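Uncharacterized protein (Bacteroides eggerthii DSM 20697, PDB 4ECO) is of unknown function but, as a leucine-rich repeat protein, probably binds other proteins. Local coordinates at residues L248-C259 and L272-N283; N43-G51 and S87-G95. All blocks are in the same frame, centred on the assembly; numbering follows the deposited sequence.

The two contacts come in series along the chain: contact 2 (43-51 with 87-95) closes before contact 1 (248-259 with 272-283) opens. Their centres are about 22 Å apart and their nearest atoms about 7 Å, without touching. Strand pairing connects them: strand 83-87, which runs into contact 2, pairs with 109-111, that with 210-214, and that with 253-257 of contact 1, every step parallel. Contact 2 packs the N-terminal segment after helix 27-41 against an early turn of the solenoid, whereas contact 1 builds its strand-lined face further along, so contact 2 probably closes the N-terminal end. The bound sodium ion lies about 3 Å from G90 and about 11 Å from the side chain of N258.

Contact 1: residues L248-C259 and L272-N283; sequences LKDLTDVEVYNC and LPEMQLINVACN
Two neighbouring leucine-rich repeat strands, 253-257 and 277-279, run parallel, their axes 4.8 Å apart and 7° from alignment, with D253, V254 and E255 bridged to L277, I278 and N279. At the entrance T252 O takes two backbone donors, Q276 N at 2.7 Å and L277 N at 2.8 Å. On the face carrying V254 and I278 the interior is apolar: the V254 and L272 side chains meet tip to tip, CG2 to CD1 at 3.9 Å, and the selenium SE of M275, a selenomethionine, lies 3.8 Å from V254 CB. The spacing M275, I278, V280, N283 fits the repeat consensus LxxLxLxxN, and N283 does the work of its asparagine: ND2 donates to V256 O almost straight (170°, 3.0 Å), while OD1 accepts from C259 N at 2.9 Å. N315 treats V280 O likewise, with a weaker bond to N283 N. On the D253 and L277 face, E255 and N279 extend side by side, each CG anti to its backbone N, carboxylate and amide planes 73° apart; the ND2-to-OE1 angle is too poor for a hydrogen bond, and E255 OE1 bonds H115 ND1. Obliquely beside the Y257 ring sits C282 SG, 4.3 Å from its centroid.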
loop_
_atom_site.group_PDB
_atom_site.type_symbol
_atom_site.label_atom_id
_atom_site.label_comp_id
_atom_site.label_asym_id
_atom_site.label_seq_id
_atom_site.Cartn_x
_atom_site.Cartn_y
_atom_site.Cartn_z
ATOM N N LEU A 248 -16.046 -26.809 7.060
ATOM C CA LEU A 248 -15.974 -25.692 6.122
ATOM C C LEU A 248 -14.588 -25.700 5.441
ATOM O O LEU A 248 -13.712 -24.845 5.670
ATOM C CB LEU A 248 -16.287 -24.366 6.830
ATOM C CG LEU A 248 -17.772 -23.949 6.829
ATOM C CD1 LEU A 248 -18.662 -24.957 7.589
ATOM C CD2 LEU A 248 -17.932 -22.561 7.397
ATOM N N LYS A 249 -14.414 -26.723 4.602
ATOM C CA LYS A 249 -13.198 -27.046 3.870
ATOM C C LYS A 249 -12.893 -26.063 2.717
ATOM O O LYS A 249 -11.745 -25.988 2.279
ATOM C CB LYS A 249 -13.332 -28.466 3.297
ATOM C CG LYS A 249 -13.519 -29.600 4.335
ATOM C CD LYS A 249 -12.276 -29.940 5.140
ATOM C CE LYS A 249 -12.523 -31.075 6.101
ATOM N NZ LYS A 249 -11.462 -31.151 7.145
ATOM N N ASP A 250 -13.906 -25.325 2.230
ATOM C CA ASP A 250 -13.767 -24.405 1.106
ATOM C C ASP A 250 -13.642 -22.932 1.533
ATOM O O ASP A 250 -13.398 -22.078 0.668
ATOM C CB ASP A 250 -14.971 -24.558 0.163
ATOM C CG ASP A 250 -14.978 -25.811 -0.711
ATOM O OD1 ASP A 250 -13.938 -26.540 -0.731
ATOM O OD2 ASP A 250 -16.005 -26.041 -1.414
ATOM N N LEU A 251 -13.794 -22.632 2.842
ATOM C CA LEU A 251 -13.732 -21.265 3.348
ATOM C C LEU A 251 -12.278 -20.805 3.408
ATOM O O LEU A 251 -11.566 -21.142 4.343
ATOM C CB LEU A 251 -14.441 -21.157 4.720
ATOM C CG LEU A 251 -14.612 -19.742 5.292
ATOM C CD1 LEU A 251 -15.305 -18.802 4.323
ATOM C CD2 LEU A 251 -15.370 -19.778 6.581
ATOM N N THR A 252 -11.852 -20.036 2.389
ATOM C CA THR A 252 -10.483 -19.542 2.173
ATOM C C THR A 252 -10.327 -18.047 2.432
ATOM O O THR A 252 -9.221 -17.593 2.717
ATOM C CB THR A 252 -10.024 -19.826 0.716
ATOM O OG1 THR A 252 -10.820 -19.103 -0.239
ATOM C CG2 THR A 252 -10.018 -21.302 0.381
ATOM N N ASP A 253 -11.406 -17.270 2.282
ATOM C CA ASP A 253 -11.330 -15.816 2.465
ATOM C C ASP A 253 -12.278 -15.350 3.547
ATOM O O ASP A 253 -13.487 -15.457 3.385
ATOM C CB ASP A 253 -11.629 -15.087 1.151
ATOM C CG ASP A 253 -10.618 -15.325 0.053
ATOM O OD1 ASP A 253 -10.520 -16.475 -0.425
ATOM O OD2 ASP A 253 -9.972 -14.354 -0.370
ATOM N N VAL A 254 -11.722 -14.860 4.670
ATOM C CA VAL A 254 -12.500 -14.368 5.814
ATOM C C VAL A 254 -12.056 -12.947 6.160
ATOM O O VAL A 254 -10.857 -12.661 6.205
ATOM C CB VAL A 254 -12.421 -15.307 7.041
ATOM C CG1 VAL A 254 -13.141 -14.707 8.230
ATOM C CG2 VAL A 254 -12.996 -16.686 6.722
ATOM N N GLU A 255 -13.037 -12.055 6.395
ATOM C CA GLU A 255 -12.790 -10.668 6.789
ATOM C C GLU A 255 -13.675 -10.280 7.984
ATOM O O GLU A 255 -14.890 -10.514 7.967
ATOM C CB GLU A 255 -13.018 -9.721 5.618
ATOM C CG GLU A 255 -12.995 -8.261 6.036
ATOM C CD GLU A 255 -13.033 -7.234 4.927
ATOM O OE1 GLU A 255 -12.023 -7.100 4.203
ATOM O OE2 GLU A 255 -14.057 -6.531 4.807
ATOM N N VAL A 256 -13.034 -9.735 9.036
ATOM C CA VAL A 256 -13.646 -9.171 10.253
ATOM C C VAL A 256 -13.015 -7.786 10.388
ATOM O O VAL A 256 -11.971 -7.626 11.016
ATOM C CB VAL A 256 -13.490 -10.054 11.512
ATOM C CG1 VAL A 256 -14.462 -9.600 12.593
ATOM C CG2 VAL A 256 -13.700 -11.531 11.193
ATOM N N TYR A 257 -13.585 -6.810 9.688
ATOM C CA TYR A 257 -12.992 -5.487 9.528
ATOM C C TYR A 257 -13.755 -4.402 10.242
ATOM O O TYR A 257 -14.974 -4.320 10.129
ATOM C CB TYR A 257 -12.947 -5.167 8.015
ATOM C CG TYR A 257 -12.534 -3.765 7.635
ATOM C CD1 TYR A 257 -11.199 -3.447 7.412
ATOM C CD2 TYR A 257 -13.489 -2.784 7.367
ATOM C CE1 TYR A 257 -10.818 -2.173 6.994
ATOM C CE2 TYR A 257 -13.118 -1.497 6.979
ATOM C CZ TYR A 257 -11.782 -1.200 6.774
ATOM O OH TYR A 257 -11.406 0.058 6.358
ATOM N N ASN A 258 -13.008 -3.506 10.894
ATOM C CA ASN A 258 -13.505 -2.320 11.581
ATOM C C ASN A 258 -14.744 -2.636 12.439
ATOM O O ASN A 258 -15.839 -2.131 12.161
ATOM C CB ASN A 258 -13.809 -1.224 10.549
ATOM C CG ASN A 258 -14.094 0.133 11.100
ATOM O OD1 ASN A 258 -13.705 0.480 12.213
ATOM N ND2 ASN A 258 -14.800 0.931 10.331
ATOM N N CYS A 259 -14.578 -3.503 13.455
ATOM C CA CYS A 259 -15.659 -3.804 14.392
ATOM C C CYS A 259 -15.198 -3.256 15.753
ATOM O O CYS A 259 -14.385 -3.882 16.454
ATOM C CB CYS A 259 -15.993 -5.290 14.400
ATOM S SG CYS A 259 -16.605 -5.923 12.810
ATOM N N LEU A 272 -10.883 -22.880 11.839
ATOM C CA LEU A 272 -11.053 -23.150 10.403
ATOM C C LEU A 272 -9.912 -24.019 9.841
ATOM O O LEU A 272 -8.755 -23.874 10.250
ATOM C CB LEU A 272 -11.171 -21.842 9.587
ATOM C CG LEU A 272 -12.415 -20.953 9.853
ATOM C CD1 LEU A 272 -12.285 -19.633 9.152
ATOM C CD2 LEU A 272 -13.733 -21.637 9.441
ATOM N N PRO A 273 -10.207 -24.943 8.901
ATOM C CA PRO A 273 -9.130 -25.815 8.395
ATOM C C PRO A 273 -8.351 -25.272 7.175
ATOM O O PRO A 273 -7.198 -25.671 6.986
ATOM C CB PRO A 273 -9.884 -27.090 7.994
ATOM C CG PRO A 273 -11.285 -26.633 7.650
ATOM C CD PRO A 273 -11.525 -25.313 8.323
ATOM N N GLU A 274 -8.975 -24.409 6.329
ATOM C CA GLU A 274 -8.346 -24.022 5.070
ATOM C C GLU A 274 -8.335 -22.512 4.767
ATOM O O GLU A 274 -8.141 -22.146 3.597
ATOM C CB GLU A 274 -9.079 -24.752 3.917
ATOM C CG GLU A 274 -8.902 -26.268 3.893
ATOM C CD GLU A 274 -7.515 -26.782 3.552
ATOM O OE1 GLU A 274 -6.722 -26.026 2.935
ATOM O OE2 GLU A 274 -7.237 -27.961 3.874
HETATM N N MSE A 275 -8.455 -21.642 5.790
HETATM C CA MSE A 275 -8.453 -20.176 5.572
HETATM C C MSE A 275 -7.102 -19.725 4.987
HETATM O O MSE A 275 -6.064 -20.155 5.483
HETATM C CB MSE A 275 -8.773 -19.432 6.887
HETATM C CG MSE A 275 -8.790 -17.908 6.750
HETATM SE SE MSE A 275 -9.312 -17.034 8.394
HETATM C CE MSE A 275 -7.960 -17.675 9.568
ATOM N N GLN A 276 -7.130 -18.897 3.924
ATOM C CA GLN A 276 -5.940 -18.397 3.211
ATOM C C GLN A 276 -5.789 -16.897 3.384
ATOM O O GLN A 276 -4.701 -16.432 3.714
ATOM C CB GLN A 276 -5.984 -18.751 1.708
ATOM C CG GLN A 276 -6.037 -20.253 1.445
ATOM C CD GLN A 276 -5.974 -20.634 -0.004
ATOM O OE1 GLN A 276 -6.682 -20.100 -0.851
ATOM N NE2 GLN A 276 -5.202 -21.660 -0.298
ATOM N N LEU A 277 -6.869 -16.139 3.170
ATOM C CA LEU A 277 -6.869 -14.682 3.360
ATOM C C LEU A 277 -7.577 -14.343 4.689
ATOM O O LEU A 277 -8.670 -14.861 4.974
ATOM C CB LEU A 277 -7.539 -13.973 2.155
ATOM C CG LEU A 277 -7.637 -12.433 2.161
ATOM C CD1 LEU A 277 -7.683 -11.890 0.742
ATOM C CD2 LEU A 277 -8.864 -11.930 2.976
ATOM N N ILE A 278 -6.967 -13.455 5.478
ATOM C CA ILE A 278 -7.572 -12.994 6.716
ATOM C C ILE A 278 -7.403 -11.477 6.795
ATOM O O ILE A 278 -6.284 -10.981 6.821
ATOM C CB ILE A 278 -7.093 -13.713 8.004
ATOM C CG1 ILE A 278 -7.876 -13.177 9.232
ATOM C CG2 ILE A 278 -5.564 -13.667 8.192
ATOM C CD1 ILE A 278 -7.749 -13.928 10.478
ATOM N N ASN A 279 -8.518 -10.752 6.808
ATOM C CA ASN A 279 -8.509 -9.309 6.948
ATOM C C ASN A 279 -9.095 -8.969 8.319
ATOM O O ASN A 279 -10.287 -9.167 8.557
ATOM C CB ASN A 279 -9.280 -8.651 5.794
ATOM C CG ASN A 279 -9.102 -7.157 5.676
ATOM O OD1 ASN A 279 -9.007 -6.427 6.664
ATOM N ND2 ASN A 279 -9.041 -6.675 4.450
ATOM N N VAL A 280 -8.247 -8.523 9.236
ATOM C CA VAL A 280 -8.657 -8.175 10.603
ATOM C C VAL A 280 -8.203 -6.739 10.895
ATOM O O VAL A 280 -7.870 -6.395 12.039
ATOM C CB VAL A 280 -8.169 -9.193 11.686
ATOM C CG1 VAL A 280 -9.004 -10.481 11.646
ATOM C CG2 VAL A 280 -6.671 -9.501 11.550
ATOM N N ALA A 281 -8.231 -5.892 9.848
ATOM C CA ALA A 281 -7.837 -4.492 9.955
ATOM C C ALA A 281 -8.907 -3.645 10.686
ATOM O O ALA A 281 -10.084 -4.014 10.694
ATOM C CB ALA A 281 -7.575 -3.933 8.575
ATOM N N CYS A 282 -8.484 -2.524 11.301
ATOM C CA CYS A 282 -9.289 -1.504 12.004
ATOM C C CYS A 282 -9.946 -2.009 13.262
ATOM O O CYS A 282 -10.913 -1.372 13.694
ATOM C CB CYS A 282 -10.348 -0.867 11.107
ATOM S SG CYS A 282 -9.706 0.058 9.698
ATOM N N ASN A 283 -9.444 -3.066 13.894
ATOM C CA ASN A 283 -10.062 -3.503 15.149
ATOM C C ASN A 283 -9.252 -2.931 16.325
ATOM O O ASN A 283 -8.539 -3.651 17.026
ATOM C CB ASN A 283 -10.177 -5.001 15.181
ATOM C CG ASN A 283 -11.058 -5.551 14.099
ATOM O OD1 ASN A 283 -12.195 -5.098 13.900
ATOM N ND2 ASN A 283 -10.560 -6.555 13.389
HETATM O O HOH W 1 -11.703 -23.130 6.154
HETATM O O HOH W 2 -13.009 -0.087 14.750
#

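Contact 2: residues N43-G51 and S87-G95; sequences NGKNWSQQG and SLEGFGASG
S48 N donates to F91 O at 3.1 Å (N-H...O angle 154°), pinning the extended backbone of W47 to Q49 beside the type II beta turn L88-F91, where G90 supplies the positive phi. The F91 ring is sandwiched. Over one face comes the W47 indole, in an offset stack with the centroid of its six-membered ring 4.7 Å from that of F91 and the planes at 25°; F91 CB sits over the face of the indole five-membered ring, a CH-pi contact. Over the other face lies the Q49 amide, with NE2 above the ring centre. Q49 CG is anti to its own backbone N (chi1 -161°) and the chain then bends at chi2, which folds the amide back across F91. NE2 makes a weak bond to E89 O and donates to a water that also bonds S87 O.

G44 CA, of the same segment, lies against the opposite face of the indole, toward its rim. The benzo end of W47 reaches the apolar tip of L88 (CH2 to CD2, 3.5 Å), while NE1 lies 3.7 Å from A93 CB and spends its hydrogen on L42 O. W39 and W60 meet the indole edge-to-face, so several aromatic rings gather here.

S87 OG accepts from E89 N at 3.3 Å, an ST turn, and donates to E89 OE1; the E89 carboxylate also bonds S114. G90 N bonds E117, a ligand of the sodium ion. The aromatic cluster after helix 27-41, packed on an early repeat turn, is consistent with the N-terminal cap of plant-type leucine-rich repeat solenoids.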
loop_
_atom_site.group_PDB
_atom_site.type_symbol
_atom_site.label_atom_id
_atom_site.label_comp_id
_atom_site.label_asym_id
_atom_site.label_seq_id
_atom_site.Cartn_x
_atom_site.Cartn_y
_atom_site.Cartn_z
ATOM N N ASN A 43 -34.233 -6.102 10.438
ATOM C CA ASN A 43 -35.048 -4.903 10.249
ATOM C C ASN A 43 -35.070 -4.451 8.753
ATOM O O ASN A 43 -35.014 -3.263 8.446
ATOM C CB ASN A 43 -34.511 -3.796 11.167
ATOM C CG ASN A 43 -35.386 -2.584 11.322
ATOM O OD1 ASN A 43 -34.910 -1.443 11.254
ATOM N ND2 ASN A 43 -36.678 -2.799 11.536
ATOM N N GLY A 44 -35.207 -5.427 7.856
ATOM C CA GLY A 44 -35.231 -5.263 6.408
ATOM C C GLY A 44 -36.155 -4.209 5.819
ATOM O O GLY A 44 -35.885 -3.685 4.730
ATOM N N LYS A 45 -37.284 -3.922 6.488
ATOM C CA LYS A 45 -38.239 -2.928 5.979
ATOM C C LYS A 45 -37.617 -1.521 6.018
ATOM O O LYS A 45 -38.048 -0.644 5.261
ATOM C CB LYS A 45 -39.562 -2.962 6.761
ATOM C CG LYS A 45 -39.389 -2.843 8.278
ATOM C CD LYS A 45 -40.688 -2.463 8.999
ATOM C CE LYS A 45 -40.460 -2.156 10.464
ATOM N NZ LYS A 45 -41.704 -1.689 11.138
ATOM N N ASN A 46 -36.558 -1.327 6.843
ATOM C CA ASN A 46 -35.921 -0.023 6.990
ATOM C C ASN A 46 -34.538 0.053 6.331
ATOM O O ASN A 46 -33.848 1.074 6.480
ATOM C CB ASN A 46 -35.840 0.372 8.455
ATOM C CG ASN A 46 -37.220 0.646 9.027
ATOM O OD1 ASN A 46 -37.660 -0.012 9.970
ATOM N ND2 ASN A 46 -37.974 1.551 8.404
ATOM N N TRP A 47 -34.183 -0.966 5.532
ATOM C CA TRP A 47 -32.963 -0.986 4.729
ATOM C C TRP A 47 -32.994 0.088 3.652
ATOM O O TRP A 47 -34.060 0.329 3.064
ATOM C CB TRP A 47 -32.826 -2.350 4.029
ATOM C CG TRP A 47 -32.403 -3.514 4.865
ATOM C CD1 TRP A 47 -32.247 -3.553 6.217
ATOM C CD2 TRP A 47 -32.102 -4.829 4.385
ATOM N NE1 TRP A 47 -31.861 -4.815 6.611
ATOM C CE2 TRP A 47 -31.763 -5.618 5.506
ATOM C CE3 TRP A 47 -32.085 -5.421 3.108
ATOM C CZ2 TRP A 47 -31.432 -6.972 5.399
ATOM C CZ3 TRP A 47 -31.723 -6.753 2.998
ATOM C CH2 TRP A 47 -31.427 -7.520 4.136
ATOM N N SER A 48 -31.843 0.712 3.356
ATOM C CA SER A 48 -31.753 1.680 2.259
ATOM C C SER A 48 -30.331 1.651 1.754
ATOM O O SER A 48 -29.426 2.035 2.497
ATOM C CB SER A 48 -32.201 3.083 2.682
ATOM O OG SER A 48 -32.535 3.878 1.551
ATOM N N GLN A 49 -30.119 1.143 0.511
ATOM C CA GLN A 49 -28.782 0.946 -0.075
ATOM C C GLN A 49 -28.059 2.270 -0.459
ATOM O O GLN A 49 -28.700 3.276 -0.817
ATOM C CB GLN A 49 -28.832 0.013 -1.295
ATOM C CG GLN A 49 -27.465 -0.595 -1.643
ATOM C CD GLN A 49 -27.503 -2.073 -1.934
ATOM O OE1 GLN A 49 -28.169 -2.558 -2.873
ATOM N NE2 GLN A 49 -26.737 -2.815 -1.155
ATOM N N GLN A 50 -26.683 2.213 -0.371
ATOM C CA GLN A 50 -25.698 3.274 -0.662
ATOM C C GLN A 50 -25.491 3.458 -2.247
ATOM O O GLN A 50 -26.097 4.376 -2.812
ATOM C CB GLN A 50 -24.343 3.032 0.096
ATOM C CG GLN A 50 -23.635 1.665 -0.114
ATOM C CD GLN A 50 -22.240 1.525 0.514
ATOM O OE1 GLN A 50 -22.005 1.756 1.717
ATOM N NE2 GLN A 50 -21.293 1.040 -0.277
ATOM N N GLY A 51 -24.679 2.611 -2.910
ATOM C CA GLY A 51 -24.408 2.696 -4.347
ATOM C C GLY A 51 -23.050 2.159 -4.746
ATOM O O GLY A 51 -22.594 1.149 -4.205
ATOM N N SER A 87 -25.254 -10.889 0.047
ATOM C CA SER A 87 -24.498 -9.732 0.519
ATOM C C SER A 87 -25.417 -8.672 1.119
ATOM O O SER A 87 -26.371 -8.220 0.473
ATOM C CB SER A 87 -23.676 -9.126 -0.608
ATOM O OG SER A 87 -22.987 -7.975 -0.159
ATOM N N LEU A 88 -25.118 -8.266 2.354
ATOM C CA LEU A 88 -25.890 -7.229 3.011
ATOM C C LEU A 88 -25.225 -5.897 2.858
ATOM O O LEU A 88 -25.713 -4.907 3.435
ATOM C CB LEU A 88 -26.060 -7.528 4.494
ATOM C CG LEU A 88 -26.754 -8.802 4.896
ATOM C CD1 LEU A 88 -26.681 -8.949 6.380
ATOM C CD2 LEU A 88 -28.183 -8.866 4.360
ATOM N N GLU A 89 -24.094 -5.856 2.105
ATOM C CA GLU A 89 -23.305 -4.641 1.896
ATOM C C GLU A 89 -24.181 -3.430 1.529
ATOM O O GLU A 89 -25.022 -3.542 0.633
ATOM C CB GLU A 89 -22.268 -4.849 0.784
ATOM C CG GLU A 89 -21.017 -5.606 1.179
ATOM C CD GLU A 89 -20.150 -5.868 -0.032
ATOM O OE1 GLU A 89 -20.663 -6.439 -1.027
ATOM O OE2 GLU A 89 -18.964 -5.466 -0.001
ATOM N N GLY A 90 -23.998 -2.330 2.273
ATOM C CA GLY A 90 -24.673 -1.051 2.066
ATOM C C GLY A 90 -26.131 -0.931 2.456
ATOM O O GLY A 90 -26.691 0.165 2.377
ATOM N N PHE A 91 -26.749 -2.022 2.914
ATOM C CA PHE A 91 -28.173 -2.001 3.254
ATOM C C PHE A 91 -28.453 -1.344 4.591
ATOM O O PHE A 91 -29.552 -0.814 4.789
ATOM C CB PHE A 91 -28.765 -3.422 3.246
ATOM C CG PHE A 91 -29.099 -3.943 1.871
ATOM C CD1 PHE A 91 -29.973 -3.247 1.038
ATOM C CD2 PHE A 91 -28.569 -5.149 1.420
ATOM C CE1 PHE A 91 -30.300 -3.751 -0.230
ATOM C CE2 PHE A 91 -28.905 -5.655 0.157
ATOM C CZ PHE A 91 -29.775 -4.955 -0.654
ATOM N N GLY A 92 -27.484 -1.381 5.491
ATOM C CA GLY A 92 -27.656 -0.798 6.812
ATOM C C GLY A 92 -28.534 -1.658 7.688
ATOM O O GLY A 92 -29.365 -1.144 8.437
ATOM N N ALA A 93 -28.329 -2.984 7.600
ATOM C CA ALA A 93 -29.026 -4.016 8.361
ATOM C C ALA A 93 -28.836 -3.803 9.872
ATOM O O ALA A 93 -27.776 -3.331 10.300
ATOM C CB ALA A 93 -28.512 -5.381 7.949
ATOM N N SER A 94 -29.885 -4.087 10.666
ATOM C CA SER A 94 -29.887 -3.860 12.101
ATOM C C SER A 94 -30.603 -4.978 12.789
ATOM O O SER A 94 -31.814 -5.139 12.594
ATOM C CB SER A 94 -30.556 -2.523 12.427
ATOM O OG SER A 94 -30.788 -2.359 13.818
ATOM N N GLY A 95 -29.868 -5.724 13.614
ATOM C CA GLY A 95 -30.434 -6.837 14.360
ATOM C C GLY A 95 -29.496 -8.000 14.552
ATOM O O GLY A 95 -28.272 -7.835 14.568
HETATM O O HOH W 3 -25.698 -5.684 -1.090
#